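Local coordinates for RNA-binding protein RO60 (Deinococcus radiodurans, PDB 2NVO) that binds several small RNAs that accumulate during recovery from ultraviolet irradiation and contributes to the bacterium's resistance to it, at residues G55-S60 with L513-D519; F460-N466 with L492-T498; F47-D53 with V66-V72; R312-L316 with A354-V358. One frame throughout, in Å; residues are numbered along the deposited sequence.

Interaction 1: G55-S60 with L513-D519; sequences GTFYAS and LDVVGFD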
loop_
_atom_site.group_PDB
_atom_site.type_symbol
_atom_site.label_atom_id
_atom_site.label_comp_id
_atom_site.label_asym_id
_atom_site.label_seq_id
_atom_site.Cartn_x
_atom_site.Cartn_y
_atom_site.Cartn_z
ATOM N N GLY A 55 -12.748 -0.290 13.658
ATOM C CA GLY A 55 -13.027 -0.884 12.359
ATOM C C GLY A 55 -12.909 0.107 11.211
ATOM O O GLY A 55 -13.796 0.181 10.360
ATOM N N THR A 56 -11.822 0.871 11.173
ATOM C CA THR A 56 -11.681 1.917 10.161
ATOM C C THR A 56 -10.327 1.820 9.482
ATOM O O THR A 56 -9.312 1.802 10.146
ATOM C CB THR A 56 -11.765 3.322 10.773
ATOM O OG1 THR A 56 -12.979 3.459 11.518
ATOM C CG2 THR A 56 -11.734 4.388 9.670
ATOM N N PHE A 57 -10.315 1.733 8.160
ATOM C CA PHE A 57 -9.063 1.837 7.419
ATOM C C PHE A 57 -8.951 3.220 6.777
ATOM O O PHE A 57 -9.741 3.575 5.906
ATOM C CB PHE A 57 -8.956 0.748 6.349
ATOM C CG PHE A 57 -7.647 0.763 5.603
ATOM C CD1 PHE A 57 -6.448 0.599 6.282
ATOM C CD2 PHE A 57 -7.615 0.925 4.239
ATOM C CE1 PHE A 57 -5.231 0.616 5.605
ATOM C CE2 PHE A 57 -6.407 0.934 3.547
ATOM C CZ PHE A 57 -5.211 0.791 4.241
ATOM N N TYR A 58 -7.974 3.999 7.219
ATOM C CA TYR A 58 -7.687 5.279 6.593
ATOM C C TYR A 58 -6.740 5.015 5.446
ATOM O O TYR A 58 -5.555 4.756 5.648
ATOM C CB TYR A 58 -7.086 6.260 7.596
ATOM C CG TYR A 58 -8.091 6.740 8.617
ATOM C CD1 TYR A 58 -9.009 7.734 8.304
ATOM C CD2 TYR A 58 -8.135 6.184 9.891
ATOM C CE1 TYR A 58 -9.933 8.175 9.234
ATOM C CE2 TYR A 58 -9.055 6.614 10.821
ATOM C CZ TYR A 58 -9.945 7.608 10.489
ATOM O OH TYR A 58 -10.855 8.034 11.425
ATOM N N ALA A 59 -7.292 5.047 4.241
ATOM C CA ALA A 59 -6.623 4.517 3.065
ATOM C C ALA A 59 -6.061 5.740 2.458
ATOM O O ALA A 59 -6.722 6.414 1.669
ATOM C CB ALA A 59 -7.623 3.867 2.127
ATOM N N SER A 60 -4.829 6.045 2.831
ATOM C CA SER A 60 -4.537 7.441 2.973
ATOM C C SER A 60 -3.422 8.121 2.214
ATOM O O SER A 60 -2.754 7.572 1.334
ATOM C CB SER A 60 -4.470 7.805 4.449
ATOM O OG SER A 60 -5.756 8.167 4.908
ATOM N N LEU A 513 -16.439 -2.721 8.751
ATOM C CA LEU A 513 -15.214 -2.006 8.390
ATOM C C LEU A 513 -15.577 -0.748 7.610
ATOM O O LEU A 513 -16.353 -0.823 6.663
ATOM C CB LEU A 513 -14.335 -2.887 7.501
ATOM C CG LEU A 513 -13.061 -2.200 6.989
ATOM C CD1 LEU A 513 -12.126 -1.993 8.143
ATOM C CD2 LEU A 513 -12.385 -3.027 5.879
ATOM N N ASP A 514 -15.019 0.387 8.011
ATOM C CA ASP A 514 -15.137 1.633 7.253
ATOM C C ASP A 514 -13.800 1.874 6.560
ATOM O O ASP A 514 -12.741 1.820 7.197
ATOM C CB ASP A 514 -15.411 2.817 8.190
ATOM C CG ASP A 514 -16.818 2.823 8.752
ATOM O OD1 ASP A 514 -17.687 2.075 8.253
ATOM O OD2 ASP A 514 -17.067 3.600 9.693
ATOM N N VAL A 515 -13.850 2.136 5.261
ATOM C CA VAL A 515 -12.673 2.509 4.497
ATOM C C VAL A 515 -12.851 3.966 4.126
ATOM O O VAL A 515 -13.762 4.324 3.367
ATOM C CB VAL A 515 -12.560 1.700 3.213
ATOM C CG1 VAL A 515 -11.326 2.146 2.385
ATOM C CG2 VAL A 515 -12.527 0.187 3.534
ATOM N N VAL A 516 -11.981 4.802 4.671
ATOM C CA VAL A 516 -12.083 6.241 4.487
ATOM C C VAL A 516 -11.054 6.645 3.435
ATOM O O VAL A 516 -9.853 6.561 3.663
ATOM C CB VAL A 516 -11.796 6.977 5.812
ATOM C CG1 VAL A 516 -11.994 8.494 5.645
ATOM C CG2 VAL A 516 -12.706 6.445 6.908
ATOM N N GLY A 517 -11.535 7.079 2.283
ATOM C CA GLY A 517 -10.677 7.312 1.136
ATOM C C GLY A 517 -10.390 6.009 0.418
ATOM O O GLY A 517 -11.081 4.998 0.603
ATOM N N PHE A 518 -9.379 6.034 -0.435
ATOM C CA PHE A 518 -8.966 4.838 -1.137
ATOM C C PHE A 518 -7.509 4.981 -1.489
ATOM O O PHE A 518 -6.991 6.092 -1.568
ATOM C CB PHE A 518 -9.788 4.616 -2.411
ATOM C CG PHE A 518 -10.144 3.172 -2.665
ATOM C CD1 PHE A 518 -10.906 2.470 -1.756
ATOM C CD2 PHE A 518 -9.743 2.523 -3.830
ATOM C CE1 PHE A 518 -11.251 1.133 -1.980
ATOM C CE2 PHE A 518 -10.101 1.182 -4.072
ATOM C CZ PHE A 518 -10.855 0.495 -3.143
ATOM N N ASP A 519 -6.862 3.844 -1.686
ATOM C CA ASP A 519 -5.499 3.791 -2.185
ATOM C C ASP A 519 -5.225 2.365 -2.628
ATOM O O ASP A 519 -6.117 1.508 -2.588
ATOM C CB ASP A 519 -4.472 4.278 -1.141
ATOM C CG ASP A 519 -4.467 3.448 0.145
ATOM O OD1 ASP A 519 -4.941 2.299 0.143
ATOM O OD2 ASP A 519 -3.974 3.956 1.182
HETATM O O HOH W 1 -14.991 5.012 10.752
HETATM O O HOH W 2 -4.891 7.798 -0.914
#
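Ala59, Val516 and Phe57 lose the most surface where strand 56-59, from the N-terminal part of the chain, lies parallel to strand 513-517 of the VWFA-like domain, the axes 4.6 Å apart at closest approach and 17° from parallel. The ladder is built by alternate residues. Asp514 N donates to Gly55 O (2.7 Å) and Phe57 N to Asp514 O (2.6 Å); Val516 N then donates to Phe57 O (2.8 Å) and Ala59 N to Val516 O (3.0 Å). Thr56, Tyr58, Asp514 and Val516 share one face of the sheet, where Val516 CG2 packs on Thr56 CG2 at 3.6 Å and Val516 CB lies 3.8 Å from Tyr58 CD1. A water bridges Thr56 OG1 and Asp514 OD2, 2.7 Å from each, and Asp514 OD2 also accepts from the backbone of Ile504 and Ala505. Phe57 lies on the other face, its ring edge 4.3 Å from Val515 (CD2 to CG1). At the last rung, Ala59 points its methyl at the partner strand, 4.1 Å from Val515 CG1 (from CB) and close to the carboxylate of Asp519, 3.7 Å from CB to OD1. Strand 56-59 thus forms an edge of the domain's sheet within the chain, strand 513-517 pairs on its other side with strand 491-496, and helices 40-50 and 522-530 pack against Phe57 and Leu513.

Interaction 2: F460-N466 with L492-T498; sequences FVVYTDN and LIVVGLT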
loop_
_atom_site.group_PDB
_atom_site.type_symbol
_atom_site.label_atom_id
_atom_site.label_comp_id
_atom_site.label_asym_id
_atom_site.label_seq_id
_atom_site.Cartn_x
_atom_site.Cartn_y
_atom_site.Cartn_z
ATOM N N PHE A 460 -21.260 -7.580 2.457
ATOM C CA PHE A 460 -21.942 -6.437 1.844
ATOM C C PHE A 460 -20.889 -5.345 1.653
ATOM O O PHE A 460 -20.098 -5.116 2.560
ATOM C CB PHE A 460 -23.037 -5.912 2.787
ATOM C CG PHE A 460 -24.241 -6.832 2.901
ATOM C CD1 PHE A 460 -25.327 -6.686 2.060
ATOM C CD2 PHE A 460 -24.267 -7.836 3.853
ATOM C CE1 PHE A 460 -26.428 -7.529 2.176
ATOM C CE2 PHE A 460 -25.376 -8.676 3.990
ATOM C CZ PHE A 460 -26.439 -8.531 3.150
ATOM N N VAL A 461 -20.845 -4.706 0.486
ATOM C CA VAL A 461 -19.909 -3.596 0.281
ATOM C C VAL A 461 -20.661 -2.408 -0.303
ATOM O O VAL A 461 -21.321 -2.531 -1.331
ATOM C CB VAL A 461 -18.741 -3.944 -0.682
ATOM C CG1 VAL A 461 -17.754 -2.763 -0.728
ATOM C CG2 VAL A 461 -18.017 -5.196 -0.217
ATOM N N VAL A 462 -20.572 -1.269 0.366
ATOM C CA VAL A 462 -21.215 -0.067 -0.126
ATOM C C VAL A 462 -20.149 0.861 -0.684
ATOM O O VAL A 462 -19.152 1.114 -0.023
ATOM C CB VAL A 462 -21.974 0.659 1.006
ATOM C CG1 VAL A 462 -22.449 2.083 0.524
ATOM C CG2 VAL A 462 -23.152 -0.202 1.469
ATOM N N TYR A 463 -20.370 1.373 -1.887
ATOM C CA TYR A 463 -19.449 2.336 -2.464
ATOM C C TYR A 463 -20.138 3.698 -2.579
ATOM O O TYR A 463 -21.199 3.810 -3.193
ATOM C CB TYR A 463 -18.971 1.856 -3.838
ATOM C CG TYR A 463 -17.899 0.798 -3.754
ATOM C CD1 TYR A 463 -16.582 1.150 -3.470
ATOM C CD2 TYR A 463 -18.194 -0.551 -3.969
ATOM C CE1 TYR A 463 -15.575 0.185 -3.394
ATOM C CE2 TYR A 463 -17.194 -1.533 -3.893
ATOM C CZ TYR A 463 -15.887 -1.151 -3.617
ATOM O OH TYR A 463 -14.882 -2.096 -3.537
ATOM N N THR A 464 -19.512 4.725 -2.003
ATOM C CA THR A 464 -20.028 6.086 -2.088
ATOM C C THR A 464 -18.847 7.060 -2.275
ATOM O O THR A 464 -17.701 6.633 -2.340
ATOM C CB THR A 464 -20.909 6.444 -0.857
ATOM O OG1 THR A 464 -21.576 7.699 -1.080
ATOM C CG2 THR A 464 -20.092 6.533 0.398
ATOM N N ASP A 465 -19.131 8.351 -2.440
ATOM C CA ASP A 465 -18.023 9.303 -2.541
ATOM C C ASP A 465 -17.721 9.783 -1.133
ATOM O O ASP A 465 -16.800 9.305 -0.468
ATOM C CB ASP A 465 -18.293 10.449 -3.534
ATOM C CG ASP A 465 -19.739 10.963 -3.503
ATOM O OD1 ASP A 465 -20.510 10.643 -2.585
ATOM O OD2 ASP A 465 -20.096 11.703 -4.429
ATOM N N ASN A 466 -18.565 10.685 -0.646
ATOM C CA ASN A 466 -18.490 11.089 0.724
ATOM C C ASN A 466 -19.882 11.371 1.300
ATOM O O ASN A 466 -20.029 12.249 2.113
ATOM C CB ASN A 466 -17.534 12.285 0.856
ATOM C CG ASN A 466 -18.034 13.535 0.133
ATOM O OD1 ASN A 466 -18.999 13.491 -0.634
ATOM N ND2 ASN A 466 -17.374 14.664 0.386
ATOM N N LEU A 492 -20.117 -6.117 6.755
ATOM C CA LEU A 492 -20.421 -4.919 5.970
ATOM C C LEU A 492 -19.158 -4.063 5.839
ATOM O O LEU A 492 -18.489 -3.790 6.835
ATOM C CB LEU A 492 -21.513 -4.101 6.662
ATOM C CG LEU A 492 -21.696 -2.684 6.103
ATOM C CD1 LEU A 492 -22.187 -2.760 4.654
ATOM C CD2 LEU A 492 -22.653 -1.863 6.990
ATOM N N ILE A 493 -18.837 -3.655 4.615
ATOM C CA ILE A 493 -17.736 -2.715 4.379
ATOM C C ILE A 493 -18.380 -1.485 3.755
ATOM O O ILE A 493 -19.138 -1.609 2.806
ATOM C CB ILE A 493 -16.691 -3.263 3.375
ATOM C CG1 ILE A 493 -16.132 -4.635 3.824
ATOM C CG2 ILE A 493 -15.549 -2.240 3.161
ATOM C CD1 ILE A 493 -15.240 -5.307 2.808
ATOM N N VAL A 494 -18.126 -0.321 4.334
ATOM C CA VAL A 494 -18.556 0.942 3.746
ATOM C C VAL A 494 -17.319 1.704 3.258
ATOM O O VAL A 494 -16.417 2.023 4.029
ATOM C CB VAL A 494 -19.362 1.785 4.773
ATOM C CG1 VAL A 494 -19.815 3.112 4.136
ATOM C CG2 VAL A 494 -20.571 0.983 5.254
ATOM N N VAL A 495 -17.280 1.967 1.958
ATOM C CA VAL A 495 -16.179 2.668 1.335
ATOM C C VAL A 495 -16.585 4.103 0.956
ATOM O O VAL A 495 -17.412 4.304 0.076
ATOM C CB VAL A 495 -15.701 1.924 0.076
ATOM C CG1 VAL A 495 -14.429 2.629 -0.491
ATOM C CG2 VAL A 495 -15.382 0.491 0.419
ATOM N N GLY A 496 -16.015 5.080 1.648
ATOM C CA GLY A 496 -16.146 6.471 1.241
ATOM C C GLY A 496 -14.961 6.830 0.398
ATOM O O GLY A 496 -13.920 7.246 0.929
ATOM N N LEU A 497 -15.108 6.664 -0.917
ATOM C CA LEU A 497 -13.987 6.738 -1.853
ATOM C C LEU A 497 -13.240 8.084 -1.825
ATOM O O LEU A 497 -12.050 8.128 -2.067
ATOM C CB LEU A 497 -14.439 6.422 -3.291
ATOM C CG LEU A 497 -14.821 4.955 -3.545
ATOM C CD1 LEU A 497 -15.756 4.885 -4.756
ATOM C CD2 LEU A 497 -13.602 4.047 -3.699
ATOM N N THR A 498 -13.949 9.164 -1.530
ATOM C CA THR A 498 -13.313 10.481 -1.390
ATOM C C THR A 498 -13.583 11.093 -0.012
ATOM O O THR A 498 -13.485 12.300 0.151
ATOM C CB THR A 498 -13.849 11.472 -2.445
ATOM O OG1 THR A 498 -15.281 11.524 -2.355
ATOM C CG2 THR A 498 -13.443 11.044 -3.849
HETATM O O HOH W 3 -14.392 14.557 1.603
#
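Four backbone hydrogen bonds tie strands 460-464 and 492-496 into a parallel ladder, donors alternating between the strands. Ile493 N donates to Phe460 O (2.8 Å), Val462 N to Ile493 O (2.9 Å), Val495 N to Val462 O (2.9 Å) and Thr464 N to Val495 O (3.0 Å). The pairing outlasts the strands: Leu497 N reaches Thr464 O and Thr498 N reaches Asp465 O, both at 3.0 Å, and a water links Asn466 ND2 (3.2 Å) to Thr498 O (2.8 Å). Val461 and Tyr463 bond through their backbones to strand 364-369 and Asp370 on the far side. On both faces the strands meet through apolar contacts, as where Tyr463 CD1 meets Val495 CB at 3.7 Å. Thr464 OG1 bonds to Asp370; Asp465 OD1 accepts a weak bond from Asn466 N (2.7 Å), and Asp465 OD2 bonds to Ser374, a calcium ligand. The chemistry changes along these two strands of a beta-alpha-beta unit: apolar and backbone-paired over most of their length, polar at the C-terminal ends beside the MIDAS-like site, where Asp465 is a second-shell partner of the ion.

Interaction 3: F47-D53 with V66-V72; sequences FLVLGVD and VQATDFV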
loop_
_atom_site.group_PDB
_atom_site.type_symbol
_atom_site.label_atom_id
_atom_site.label_comp_id
_atom_site.label_asym_id
_atom_site.label_seq_id
_atom_site.Cartn_x
_atom_site.Cartn_y
_atom_site.Cartn_z
ATOM N N PHE A 47 -5.426 -3.764 15.043
ATOM C CA PHE A 47 -4.613 -2.572 15.191
ATOM C C PHE A 47 -3.354 -2.651 14.323
ATOM O O PHE A 47 -2.925 -1.659 13.729
ATOM C CB PHE A 47 -4.247 -2.364 16.661
ATOM C CG PHE A 47 -3.241 -1.282 16.881
ATOM C CD1 PHE A 47 -3.648 0.028 17.096
ATOM C CD2 PHE A 47 -1.887 -1.569 16.875
ATOM C CE1 PHE A 47 -2.709 1.039 17.290
ATOM C CE2 PHE A 47 -0.951 -0.564 17.068
ATOM C CZ PHE A 47 -1.367 0.733 17.281
ATOM N N LEU A 48 -2.757 -3.832 14.260
ATOM C CA LEU A 48 -1.553 -4.042 13.456
ATOM C C LEU A 48 -1.780 -3.880 11.956
ATOM O O LEU A 48 -0.913 -3.390 11.244
ATOM C CB LEU A 48 -0.973 -5.424 13.732
ATOM C CG LEU A 48 -0.356 -5.588 15.117
ATOM C CD1 LEU A 48 -0.045 -7.051 15.388
ATOM C CD2 LEU A 48 0.906 -4.736 15.207
ATOM N N VAL A 49 -2.946 -4.291 11.473
ATOM C CA VAL A 49 -3.242 -4.183 10.046
ATOM C C VAL A 49 -3.746 -2.804 9.652
ATOM O O VAL A 49 -3.273 -2.218 8.686
ATOM C CB VAL A 49 -4.291 -5.228 9.594
ATOM C CG1 VAL A 49 -4.769 -4.932 8.162
ATOM C CG2 VAL A 49 -3.724 -6.621 9.699
ATOM N N LEU A 50 -4.726 -2.298 10.389
ATOM C CA LEU A 50 -5.358 -1.033 10.038
ATOM C C LEU A 50 -4.561 0.160 10.538
ATOM O O LEU A 50 -4.595 1.217 9.932
ATOM C CB LEU A 50 -6.776 -0.965 10.605
ATOM C CG LEU A 50 -7.722 -2.062 10.118
ATOM C CD1 LEU A 50 -9.125 -1.846 10.669
ATOM C CD2 LEU A 50 -7.727 -2.104 8.610
ATOM N N GLY A 51 -3.853 -0.011 11.649
ATOM C CA GLY A 51 -3.090 1.076 12.233
ATOM C C GLY A 51 -4.001 1.916 13.096
ATOM O O GLY A 51 -3.689 3.055 13.427
ATOM N N VAL A 52 -5.142 1.337 13.444
ATOM C CA VAL A 52 -6.105 1.973 14.320
ATOM C C VAL A 52 -6.787 0.881 15.140
ATOM O O VAL A 52 -6.877 -0.277 14.715
ATOM C CB VAL A 52 -7.157 2.749 13.511
ATOM C CG1 VAL A 52 -8.332 1.839 13.186
ATOM C CG2 VAL A 52 -7.630 3.967 14.279
ATOM N N ASP A 53 -7.270 1.258 16.321
ATOM C CA ASP A 53 -7.892 0.318 17.246
ATOM C C ASP A 53 -9.425 0.332 17.092
ATOM O O ASP A 53 -10.167 0.433 18.070
ATOM C CB ASP A 53 -7.467 0.681 18.674
ATOM C CG ASP A 53 -7.985 -0.289 19.711
ATOM O OD1 ASP A 53 -8.449 -1.390 19.341
ATOM O OD2 ASP A 53 -7.923 0.062 20.908
ATOM N N VAL A 66 0.156 6.094 13.071
ATOM C CA VAL A 66 -0.266 5.188 14.115
ATOM C C VAL A 66 0.196 5.720 15.471
ATOM O O VAL A 66 1.327 6.175 15.636
ATOM C CB VAL A 66 0.276 3.767 13.889
ATOM C CG1 VAL A 66 1.789 3.755 14.040
ATOM C CG2 VAL A 66 -0.386 2.783 14.851
ATOM N N GLN A 67 -0.715 5.695 16.431
ATOM C CA GLN A 67 -0.387 5.996 17.805
ATOM C C GLN A 67 -0.902 4.837 18.628
ATOM O O GLN A 67 -1.947 4.274 18.309
ATOM C CB GLN A 67 -1.072 7.283 18.239
ATOM C CG GLN A 67 -0.477 8.537 17.627
ATOM C CD GLN A 67 -0.987 9.782 18.307
ATOM O OE1 GLN A 67 -1.743 10.556 17.722
ATOM N NE2 GLN A 67 -0.590 9.976 19.565
ATOM N N ALA A 68 -0.168 4.466 19.671
ATOM C CA ALA A 68 -0.616 3.400 20.565
ATOM C C ALA A 68 -1.784 3.873 21.428
ATOM O O ALA A 68 -1.734 4.947 22.008
ATOM C CB ALA A 68 0.537 2.923 21.436
ATOM N N THR A 69 -2.844 3.081 21.502
ATOM C CA THR A 69 -3.963 3.426 22.363
ATOM C C THR A 69 -3.799 2.746 23.717
ATOM O O THR A 69 -2.888 1.946 23.912
ATOM C CB THR A 69 -5.313 3.011 21.752
ATOM O OG1 THR A 69 -5.331 1.593 21.551
ATOM C CG2 THR A 69 -5.549 3.727 20.426
ATOM N N ASP A 70 -4.693 3.056 24.646
ATOM C CA ASP A 70 -4.616 2.481 25.988
ATOM C C ASP A 70 -4.676 0.966 25.946
ATOM O O ASP A 70 -3.901 0.288 26.630
ATOM C CB ASP A 70 -5.717 3.040 26.892
ATOM C CG ASP A 70 -5.561 4.521 27.144
ATOM O OD1 ASP A 70 -4.553 5.097 26.693
ATOM O OD2 ASP A 70 -6.446 5.119 27.792
ATOM N N PHE A 71 -5.580 0.420 25.135
ATOM C CA PHE A 71 -5.682 -1.025 25.060
ATOM C C PHE A 71 -4.355 -1.645 24.658
ATOM O O PHE A 71 -3.967 -2.699 25.167
ATOM C CB PHE A 71 -6.756 -1.493 24.085
ATOM C CG PHE A 71 -6.567 -2.912 23.665
ATOM C CD1 PHE A 71 -7.051 -3.945 24.446
ATOM C CD2 PHE A 71 -5.849 -3.222 22.522
ATOM C CE1 PHE A 71 -6.848 -5.261 24.079
ATOM C CE2 PHE A 71 -5.645 -4.533 22.154
ATOM C CZ PHE A 71 -6.145 -5.557 22.937
ATOM N N VAL A 72 -3.668 -0.995 23.727
ATOM C CA VAL A 72 -2.410 -1.522 23.221
ATOM C C VAL A 72 -1.300 -1.511 24.281
ATOM O O VAL A 72 -0.553 -2.481 24.422
ATOM C CB VAL A 72 -1.959 -0.764 21.955
ATOM C CG1 VAL A 72 -0.585 -1.222 21.512
ATOM C CG2 VAL A 72 -2.980 -0.955 20.845
#
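The ring of Phe47, on the last turn of helix 40-50, is the main apolar element of this contact. The CA-to-CB bond of Phe47 points toward segment 66-72, and with chi1 at t (171°; chi2 90°) Val72 CG2, itself on a t side chain, sits over one ring face in a CH-pi contact, 3.9 Å from the centroid and 8° off the normal. Val66, in the p rotamer, brings CG2 to 3.3 Å from Phe47 CZ, while Gln67 O lies near the ring plane, 3.5 Å from Phe47 CE1. Gly51 ends the helix with positive phi, a backbone conformation in which a side chain would clash with the preceding carbonyl, and Gly51 O lies 3.6 Å from Val66 CG2. Farther along, Asp53 is extended (chi1 -176°), so that its OD2 accepts a hydrogen bond from Thr69 OG1 at 3.1 Å; Thr69 holds the p rotamer at the N-cap position of helix 70-78. Asp53 OD1 makes a salt bridge with Arg43, which also forms a cation-pi contact with Phe71. The arrangement joins the C-terminal end of helix 40-50 to the start of helix 70-78, helices separated in sequence by strand 56-59, in the TROVE domain with its HEAT-like helical repeats.

Interaction 4: R312-L316 with A354-V358; sequences RIHPL and AFGNV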
loop_
_atom_site.group_PDB
_atom_site.type_symbol
_atom_site.label_atom_id
_atom_site.label_comp_id
_atom_site.label_asym_id
_atom_site.label_seq_id
_atom_site.Cartn_x
_atom_site.Cartn_y
_atom_site.Cartn_z
ATOM N N ARG A 312 2.421 -8.875 -9.585
ATOM C CA ARG A 312 1.179 -8.770 -8.822
ATOM C C ARG A 312 0.445 -7.451 -9.085
ATOM O O ARG A 312 -0.019 -6.789 -8.154
ATOM C CB ARG A 312 1.465 -8.924 -7.323
ATOM C CG ARG A 312 2.102 -10.260 -6.949
ATOM C CD ARG A 312 1.955 -10.559 -5.459
ATOM N NE ARG A 312 3.133 -10.188 -4.673
ATOM C CZ ARG A 312 3.295 -9.019 -4.059
ATOM N NH1 ARG A 312 2.362 -8.077 -4.143
ATOM N NH2 ARG A 312 4.399 -8.786 -3.361
ATOM N N ILE A 313 0.346 -7.076 -10.357
ATOM C CA ILE A 313 -0.318 -5.831 -10.735
ATOM C C ILE A 313 -1.824 -5.970 -10.577
ATOM O O ILE A 313 -2.438 -6.899 -11.112
ATOM C CB ILE A 313 0.027 -5.402 -12.185
ATOM C CG1 ILE A 313 1.546 -5.264 -12.353
ATOM C CG2 ILE A 313 -0.648 -4.087 -12.536
ATOM C CD1 ILE A 313 2.213 -4.477 -11.266
ATOM N N HIS A 314 -2.408 -5.057 -9.807
ATOM C CA HIS A 314 -3.834 -5.061 -9.564
ATOM C C HIS A 314 -4.456 -4.272 -10.705
ATOM O O HIS A 314 -3.820 -3.383 -11.240
ATOM C CB HIS A 314 -4.117 -4.388 -8.226
ATOM C CG HIS A 314 -5.531 -4.528 -7.763
ATOM N ND1 HIS A 314 -6.531 -3.672 -8.168
ATOM C CD2 HIS A 314 -6.111 -5.421 -6.927
ATOM C CE1 HIS A 314 -7.665 -4.023 -7.588
ATOM N NE2 HIS A 314 -7.440 -5.085 -6.840
ATOM N N PRO A 315 -5.687 -4.612 -11.101
ATOM C CA PRO A 315 -6.299 -3.852 -12.191
ATOM C C PRO A 315 -6.307 -2.328 -11.927
ATOM O O PRO A 315 -6.068 -1.565 -12.851
ATOM C CB PRO A 315 -7.718 -4.433 -12.272
ATOM C CG PRO A 315 -7.585 -5.819 -11.705
ATOM C CD PRO A 315 -6.550 -5.704 -10.619
ATOM N N LEU A 316 -6.566 -1.908 -10.690
ATOM C CA LEU A 316 -6.518 -0.486 -10.326
ATOM C C LEU A 316 -5.123 0.138 -10.489
ATOM O O LEU A 316 -4.995 1.344 -10.702
ATOM C CB LEU A 316 -7.018 -0.286 -8.895
ATOM C CG LEU A 316 -8.518 -0.487 -8.741
ATOM C CD1 LEU A 316 -8.910 -0.326 -7.276
ATOM C CD2 LEU A 316 -9.252 0.516 -9.627
ATOM N N ALA A 354 -5.029 -8.054 -15.663
ATOM C CA ALA A 354 -4.704 -8.087 -14.243
ATOM C C ALA A 354 -5.789 -8.748 -13.375
ATOM O O ALA A 354 -5.508 -9.169 -12.267
ATOM C CB ALA A 354 -4.367 -6.661 -13.723
ATOM N N PHE A 355 -7.017 -8.835 -13.875
ATOM C CA PHE A 355 -8.093 -9.498 -13.137
ATOM C C PHE A 355 -7.720 -10.931 -12.763
ATOM O O PHE A 355 -8.066 -11.414 -11.690
ATOM C CB PHE A 355 -9.380 -9.525 -13.951
ATOM C CG PHE A 355 -10.142 -8.242 -13.923
ATOM C CD1 PHE A 355 -11.370 -8.166 -13.285
ATOM C CD2 PHE A 355 -9.640 -7.107 -14.547
ATOM C CE1 PHE A 355 -12.076 -6.971 -13.269
ATOM C CE2 PHE A 355 -10.354 -5.926 -14.543
ATOM C CZ PHE A 355 -11.568 -5.858 -13.900
ATOM N N GLY A 356 -6.996 -11.602 -13.652
ATOM C CA GLY A 356 -6.601 -12.977 -13.424
ATOM C C GLY A 356 -5.677 -13.168 -12.242
ATOM O O GLY A 356 -5.491 -14.292 -11.769
ATOM N N ASN A 357 -5.104 -12.078 -11.747
ATOM C CA ASN A 357 -4.173 -12.161 -10.627
ATOM C C ASN A 357 -4.677 -11.546 -9.314
ATOM O O ASN A 357 -3.912 -11.378 -8.368
ATOM C CB ASN A 357 -2.823 -11.568 -11.032
ATOM C CG ASN A 357 -2.324 -12.117 -12.381
ATOM O OD1 ASN A 357 -1.917 -11.359 -13.258
ATOM N ND2 ASN A 357 -2.389 -13.436 -12.552
ATOM N N VAL A 358 -5.966 -11.214 -9.253
ATOM C CA VAL A 358 -6.563 -10.727 -8.008
ATOM C C VAL A 358 -6.820 -11.888 -7.042
ATOM O O VAL A 358 -7.430 -12.885 -7.419
ATOM C CB VAL A 358 -7.904 -9.995 -8.271
ATOM C CG1 VAL A 358 -8.656 -9.755 -6.972
ATOM C CG2 VAL A 358 -7.659 -8.680 -9.005
#
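This is an apolar contact between the start of helix 315-326 and the chain leaving helix 341-354, at the passage from the helical repeats into the VWFA-like domain. Pro315 is its centre. Its ring is wedged among three side chains: CG lies 3.9 Å from Ala354 CB and 3.7 Å from Phe355 CD2, and CD lies 3.6 Å from Val358 CG2. Pro315 CG also sits over a face of the Phe355 ring, a CH-pi contact of 4.1 Å to the centroid. The methyl of Ala354 is pressed against the backbone as well, with CB 3.3 Å from Ile313 O. The proline follows His314, the N-cap residue, whose ND1 accepts a capping bond from Leu316 N at 3.1 Å. Phe355 has further partners in Phe351 and Arg401, and helix 388-402 touches His314, Leu316 and Phe355. Arg312 ends the preceding helix in a Schellman motif; this and the His314 N-cap, with proline in the first turn, form a helix-to-helix junction whose Pro315 packs on 354-358.

Overall arrangement
Interactions 1 and 2 lie in one sheet, their centres 9 Å apart, with strands 491-496 and 512-517 as neighbours; Val515 N and Gly517 N probably bond to Val494 O and Gly496 O. Interaction 3 lies 14 Å from interaction 1 between centres and touches it through Leu50 of helix 40-50, which precedes strand 56-59. Interaction 4, between centres about 20 Å from interaction 1 and 30 Å from interaction 3, meets interaction 1 where Leu316 packs on Phe518. Along the chain interaction 1 encloses interactions 4 and 2 and crosses interaction 3. Because the C-terminal VWFA-like sheet takes in strand 56-59 from the chain's beginning, interaction 1 probably helps close the horseshoe of helices into the ring-shaped monomer.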